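Long-range contact in ADP-ribosylating toxin CARDS (Mycoplasma pneumoniae, PDB 4TLV), which transfers ADP-ribose from NAD+ to target proteins as the main virulence factor of the bacterium and causes vacuoles in mammalian cells: residues Ala58-Tyr70 / His164-Asn176. Sequence-based numbering, arbitrary orientation.
Sequences AAIRFFGSWLREY and HPAGRVVETTRIN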
loop_
_atom_site.group_PDB
_atom_site.type_symbol
_atom_site.label_atom_id
_atom_site.label_comp_id
_atom_site.label_asym_id
_atom_site.label_seq_id
_atom_site.Cartn_x
_atom_site.Cartn_y
_atom_site.Cartn_z
ATOM N N ALA A 58 -3.748 4.392 7.614
ATOM C CA ALA A 58 -4.134 4.951 6.324
ATOM C C ALA A 58 -5.355 5.868 6.447
ATOM O O ALA A 58 -5.435 6.887 5.766
ATOM C CB ALA A 58 -4.379 3.826 5.295
ATOM N N ALA A 59 -6.307 5.514 7.310
ATOM C CA ALA A 59 -7.482 6.369 7.508
ATOM C C ALA A 59 -7.086 7.754 8.034
ATOM O O ALA A 59 -7.772 8.736 7.770
ATOM C CB ALA A 59 -8.486 5.719 8.472
ATOM N N ILE A 60 -6.009 7.824 8.812
ATOM C CA ILE A 60 -5.693 9.073 9.513
ATOM C C ILE A 60 -4.603 9.901 8.829
ATOM O O ILE A 60 -4.354 11.054 9.210
ATOM C CB ILE A 60 -5.349 8.838 11.016
ATOM C CG1 ILE A 60 -5.376 10.167 11.783
ATOM C CG2 ILE A 60 -3.979 8.217 11.162
ATOM C CD1 ILE A 60 -5.399 9.994 13.311
ATOM N N ARG A 61 -3.977 9.347 7.795
ATOM C CA ARG A 61 -2.881 10.066 7.121
ATOM C C ARG A 61 -3.238 11.500 6.695
ATOM O O ARG A 61 -2.448 12.438 6.923
ATOM C CB ARG A 61 -2.334 9.262 5.934
ATOM C CG ARG A 61 -1.207 9.959 5.121
ATOM C CD ARG A 61 -0.045 10.445 5.993
ATOM N NE ARG A 61 0.910 11.189 5.173
ATOM C CZ ARG A 61 0.762 12.470 4.830
ATOM N NH1 ARG A 61 -0.292 13.151 5.261
ATOM N NH2 ARG A 61 1.675 13.072 4.054
ATOM N N PHE A 62 -4.407 11.695 6.082
ATOM C CA PHE A 62 -4.757 13.035 5.574
ATOM C C PHE A 62 -4.775 14.023 6.731
ATOM O O PHE A 62 -4.494 15.207 6.561
ATOM C CB PHE A 62 -6.134 13.053 4.875
ATOM C CG PHE A 62 -7.302 13.056 5.835
ATOM C CD1 PHE A 62 -7.778 11.865 6.377
ATOM C CD2 PHE A 62 -7.903 14.247 6.223
ATOM C CE1 PHE A 62 -8.838 11.851 7.284
ATOM C CE2 PHE A 62 -8.976 14.243 7.141
ATOM C CZ PHE A 62 -9.441 13.040 7.663
ATOM N N PHE A 63 -5.115 13.513 7.906
ATOM C CA PHE A 63 -5.327 14.344 9.081
ATOM C C PHE A 63 -4.000 14.905 9.629
ATOM O O PHE A 63 -3.998 15.851 10.424
ATOM C CB PHE A 63 -6.090 13.522 10.140
ATOM C CG PHE A 63 -6.712 14.351 11.226
ATOM C CD1 PHE A 63 -7.735 15.237 10.940
ATOM C CD2 PHE A 63 -6.293 14.219 12.539
ATOM C CE1 PHE A 63 -8.323 15.989 11.946
ATOM C CE2 PHE A 63 -6.872 14.969 13.544
ATOM C CZ PHE A 63 -7.890 15.856 13.243
ATOM N N GLY A 64 -2.879 14.336 9.190
ATOM C CA GLY A 64 -1.566 14.865 9.524
ATOM C C GLY A 64 -1.000 15.901 8.553
ATOM O O GLY A 64 0.213 16.141 8.552
ATOM N N SER A 65 -1.849 16.497 7.706
ATOM C CA SER A 65 -1.393 17.542 6.781
ATOM C C SER A 65 -0.709 18.674 7.541
ATOM O O SER A 65 -1.161 19.053 8.621
ATOM C CB SER A 65 -2.573 18.151 6.027
ATOM O OG SER A 65 -3.145 17.217 5.134
ATOM N N TRP A 66 0.345 19.235 6.957
ATOM C CA TRP A 66 1.154 20.226 7.649
ATOM C C TRP A 66 0.518 21.615 7.579
ATOM O O TRP A 66 -0.197 21.932 6.636
ATOM C CB TRP A 66 2.558 20.273 7.053
ATOM C CG TRP A 66 3.350 18.998 7.188
ATOM C CD1 TRP A 66 2.947 17.809 7.756
ATOM C CD2 TRP A 66 4.690 18.802 6.747
ATOM N NE1 TRP A 66 3.977 16.895 7.690
ATOM C CE2 TRP A 66 5.049 17.477 7.072
ATOM C CE3 TRP A 66 5.624 19.622 6.097
ATOM C CZ2 TRP A 66 6.310 16.954 6.768
ATOM C CZ3 TRP A 66 6.872 19.102 5.799
ATOM C CH2 TRP A 66 7.199 17.776 6.136
ATOM N N LEU A 67 0.781 22.444 8.582
ATOM C CA LEU A 67 0.112 23.743 8.668
ATOM C C LEU A 67 0.956 24.849 8.071
ATOM O O LEU A 67 2.170 24.743 8.028
ATOM C CB LEU A 67 -0.182 24.112 10.128
ATOM C CG LEU A 67 -0.948 23.116 10.991
ATOM C CD1 LEU A 67 -1.318 23.781 12.307
ATOM C CD2 LEU A 67 -2.191 22.630 10.288
ATOM N N ARG A 68 0.304 25.926 7.646
ATOM C CA ARG A 68 1.004 27.171 7.335
ATOM C C ARG A 68 1.554 27.775 8.628
ATOM O O ARG A 68 1.113 27.421 9.720
ATOM C CB ARG A 68 0.055 28.172 6.677
ATOM C CG ARG A 68 -0.472 27.737 5.327
ATOM C CD ARG A 68 -1.432 28.779 4.758
ATOM N NE ARG A 68 -1.870 28.434 3.407
ATOM C CZ ARG A 68 -1.170 28.687 2.302
ATOM N NH1 ARG A 68 0.010 29.291 2.387
ATOM N NH2 ARG A 68 -1.648 28.334 1.111
ATOM N N GLU A 69 2.502 28.696 8.485
ATOM C CA GLU A 69 3.139 29.375 9.616
ATOM C C GLU A 69 2.275 30.473 10.236
ATOM O O GLU A 69 2.536 31.657 10.034
ATOM C CB GLU A 69 4.478 29.983 9.171
ATOM C CG GLU A 69 5.467 28.963 8.656
ATOM C CD GLU A 69 6.838 29.551 8.358
ATOM O OE1 GLU A 69 6.930 30.594 7.670
ATOM O OE2 GLU A 69 7.835 28.952 8.813
ATOM N N TYR A 70 1.247 30.076 10.985
ATOM C CA TYR A 70 0.408 31.020 11.728
ATOM C C TYR A 70 0.080 30.380 13.066
ATOM O O TYR A 70 0.358 29.200 13.273
ATOM C CB TYR A 70 -0.892 31.316 10.972
ATOM C CG TYR A 70 -1.821 30.122 10.887
ATOM C CD1 TYR A 70 -1.683 29.182 9.871
ATOM C CD2 TYR A 70 -2.820 29.923 11.832
ATOM C CE1 TYR A 70 -2.521 28.081 9.787
ATOM C CE2 TYR A 70 -3.665 28.823 11.762
ATOM C CZ TYR A 70 -3.508 27.903 10.735
ATOM O OH TYR A 70 -4.340 26.804 10.650
ATOM N N HIS A 164 10.636 24.693 9.670
ATOM C CA HIS A 164 9.428 24.472 8.872
ATOM C C HIS A 164 9.794 24.252 7.405
ATOM O O HIS A 164 10.108 25.201 6.702
ATOM C CB HIS A 164 8.516 25.688 8.989
ATOM C CG HIS A 164 8.162 26.038 10.399
ATOM N ND1 HIS A 164 7.792 27.312 10.778
ATOM C CD2 HIS A 164 8.130 25.286 11.523
ATOM C CE1 HIS A 164 7.537 27.327 12.075
ATOM N NE2 HIS A 164 7.737 26.112 12.553
ATOM N N PRO A 165 9.776 22.994 6.938
ATOM C CA PRO A 165 10.238 22.751 5.566
ATOM C C PRO A 165 9.356 23.486 4.544
ATOM O O PRO A 165 8.131 23.346 4.565
ATOM C CB PRO A 165 10.128 21.219 5.419
ATOM C CG PRO A 165 10.135 20.696 6.870
ATOM C CD PRO A 165 9.371 21.753 7.623
ATOM N N ALA A 166 9.988 24.261 3.665
ATOM C CA ALA A 166 9.271 25.091 2.699
ATOM C C ALA A 166 8.182 25.940 3.344
ATOM O O ALA A 166 7.156 26.217 2.728
ATOM C CB ALA A 166 8.690 24.220 1.570
ATOM N N GLY A 167 8.383 26.329 4.600
ATOM C CA GLY A 167 7.433 27.202 5.272
ATOM C C GLY A 167 6.193 26.521 5.829
ATOM O O GLY A 167 5.221 27.196 6.189
ATOM N N ARG A 168 6.206 25.190 5.890
ATOM C CA ARG A 168 5.088 24.438 6.466
ATOM C C ARG A 168 5.515 23.778 7.771
ATOM O O ARG A 168 6.672 23.409 7.930
ATOM C CB ARG A 168 4.564 23.383 5.484
ATOM C CG ARG A 168 3.725 23.975 4.351
ATOM C CD ARG A 168 2.279 24.050 4.744
ATOM N NE ARG A 168 1.443 24.615 3.691
ATOM C CZ ARG A 168 0.119 24.661 3.730
ATOM N NH1 ARG A 168 -0.546 24.145 4.763
ATOM N NH2 ARG A 168 -0.543 25.214 2.721
ATOM N N VAL A 169 4.576 23.625 8.698
ATOM C CA VAL A 169 4.893 23.112 10.027
ATOM C C VAL A 169 4.613 21.617 10.119
ATOM O O VAL A 169 3.487 21.191 9.900
ATOM C CB VAL A 169 4.045 23.809 11.092
ATOM C CG1 VAL A 169 4.374 23.250 12.466
ATOM C CG2 VAL A 169 4.268 25.321 11.033
ATOM N N VAL A 170 5.646 20.838 10.435
ATOM C CA VAL A 170 5.544 19.385 10.487
ATOM C C VAL A 170 4.606 18.933 11.595
ATOM O O VAL A 170 4.814 19.251 12.766
ATOM C CB VAL A 170 6.934 18.738 10.712
ATOM C CG1 VAL A 170 6.820 17.220 10.793
ATOM C CG2 VAL A 170 7.920 19.145 9.605
ATOM N N GLU A 171 3.582 18.175 11.211
ATOM C CA GLU A 171 2.591 17.670 12.136
ATOM C C GLU A 171 2.606 16.152 12.165
ATOM O O GLU A 171 2.986 15.503 11.186
ATOM C CB GLU A 171 1.186 18.102 11.701
ATOM C CG GLU A 171 0.995 19.589 11.587
ATOM C CD GLU A 171 0.708 20.247 12.923
ATOM O OE1 GLU A 171 -0.049 19.673 13.734
ATOM O OE2 GLU A 171 1.235 21.353 13.144
ATOM N N THR A 172 2.145 15.593 13.273
ATOM C CA THR A 172 1.846 14.171 13.321
ATOM C C THR A 172 0.468 14.014 13.962
ATOM O O THR A 172 -0.169 15.006 14.326
ATOM C CB THR A 172 2.966 13.368 14.037
ATOM O OG1 THR A 172 2.752 11.967 13.832
ATOM C CG2 THR A 172 3.018 13.671 15.529
ATOM N N THR A 173 -0.020 12.789 14.062
ATOM C CA THR A 173 -1.339 12.556 14.626
ATOM C C THR A 173 -1.200 11.685 15.851
ATOM O O THR A 173 -0.197 10.994 16.026
ATOM C CB THR A 173 -2.271 11.874 13.612
ATOM O OG1 THR A 173 -1.657 10.664 13.157
ATOM C CG2 THR A 173 -2.496 12.788 12.408
ATOM N N ARG A 174 -2.202 11.738 16.714
ATOM C CA ARG A 174 -2.228 10.885 17.889
ATOM C C ARG A 174 -3.607 10.257 18.033
ATOM O O ARG A 174 -4.628 10.923 17.834
ATOM C CB ARG A 174 -1.888 11.697 19.144
ATOM C CG ARG A 174 -0.483 12.281 19.137
ATOM C CD ARG A 174 -0.181 12.926 20.476
ATOM N NE ARG A 174 -1.262 13.822 20.863
ATOM C CZ ARG A 174 -1.378 14.375 22.065
ATOM N NH1 ARG A 174 -0.468 14.124 22.999
ATOM N NH2 ARG A 174 -2.400 15.180 22.332
ATOM N N ILE A 175 -3.635 8.972 18.360
ATOM C CA ILE A 175 -4.892 8.327 18.701
ATOM C C ILE A 175 -4.998 8.263 20.227
ATOM O O ILE A 175 -4.268 7.533 20.893
ATOM C CB ILE A 175 -4.997 6.932 18.072
ATOM C CG1 ILE A 175 -4.786 7.030 16.556
ATOM C CG2 ILE A 175 -6.362 6.294 18.401
ATOM C CD1 ILE A 175 -4.742 5.692 15.848
ATOM N N ASN A 176 -5.902 9.052 20.780
ATOM C CA ASN A 176 -6.014 9.152 22.228
ATOM C C ASN A 176 -6.881 8.063 22.876
ATOM O O ASN A 176 -7.965 7.743 22.379
ATOM C CB ASN A 176 -6.534 10.539 22.584
ATOM C CG ASN A 176 -5.625 11.637 22.056
ATOM O OD1 ASN A 176 -4.443 11.693 22.403
ATOM N ND2 ASN A 176 -6.159 12.492 21.187
HETATM O O HOH W 1 2.315 14.454 8.719
#
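L67 pairs with V169 where the short strand 67-68 adds an antiparallel outer edge to strand 168-181, the last place in a five-stranded sheet of the mono-ADP-ribosyltransferase domain. The pair is hydrogen-bonded: V169 N gives 2.7 Å to L67 O, and L67 N returns a longer bond to V169 O.

Beside it W66 lays one ring face against V170. With CG set next to its own backbone N (chi1 -63°), the indole puts that face of its five-membered ring under V170 CA, a CH-pi contact 3.8 Å from the centroid and almost on the ring normal. V170 CG2 extends this cover to CH2, P165 CG meets CZ3 obliquely, and R168 CB sits at the rim near the ring plane. Water 1 lies in that plane too, accepting from W66 NE1 at 3.1 Å while donating to G64 O and E171 O, so the indole N-H is satisfied by a water that also links these two carbonyls across the segments.

R168 bends at chi2 (-89°) and turns its guanidinium back over the neighbouring strand; NH1 reaches W66 O at 2.9 Å through a rather bent bond. R68 CG rests 3.4 Å above the middle of that guanidinium, and the two arginine planes are 43° apart, with R168 NH2 over a face of the R68 group. E252 forms a long, weak ion pair with R168 NE.

At the helix end of the contact, the I60 and T173 side chains reach toward each other tip to tip, I60 CD1 coming 3.7 Å from T173 CB, while T173 CG2 packs on the backbone of G64. Beyond the strand, the exposed E69 is the centre of an inverse gamma turn, and its OE2 accepts on the anti side from H164 ND1 at 2.6 Å, almost exactly in the imidazole plane.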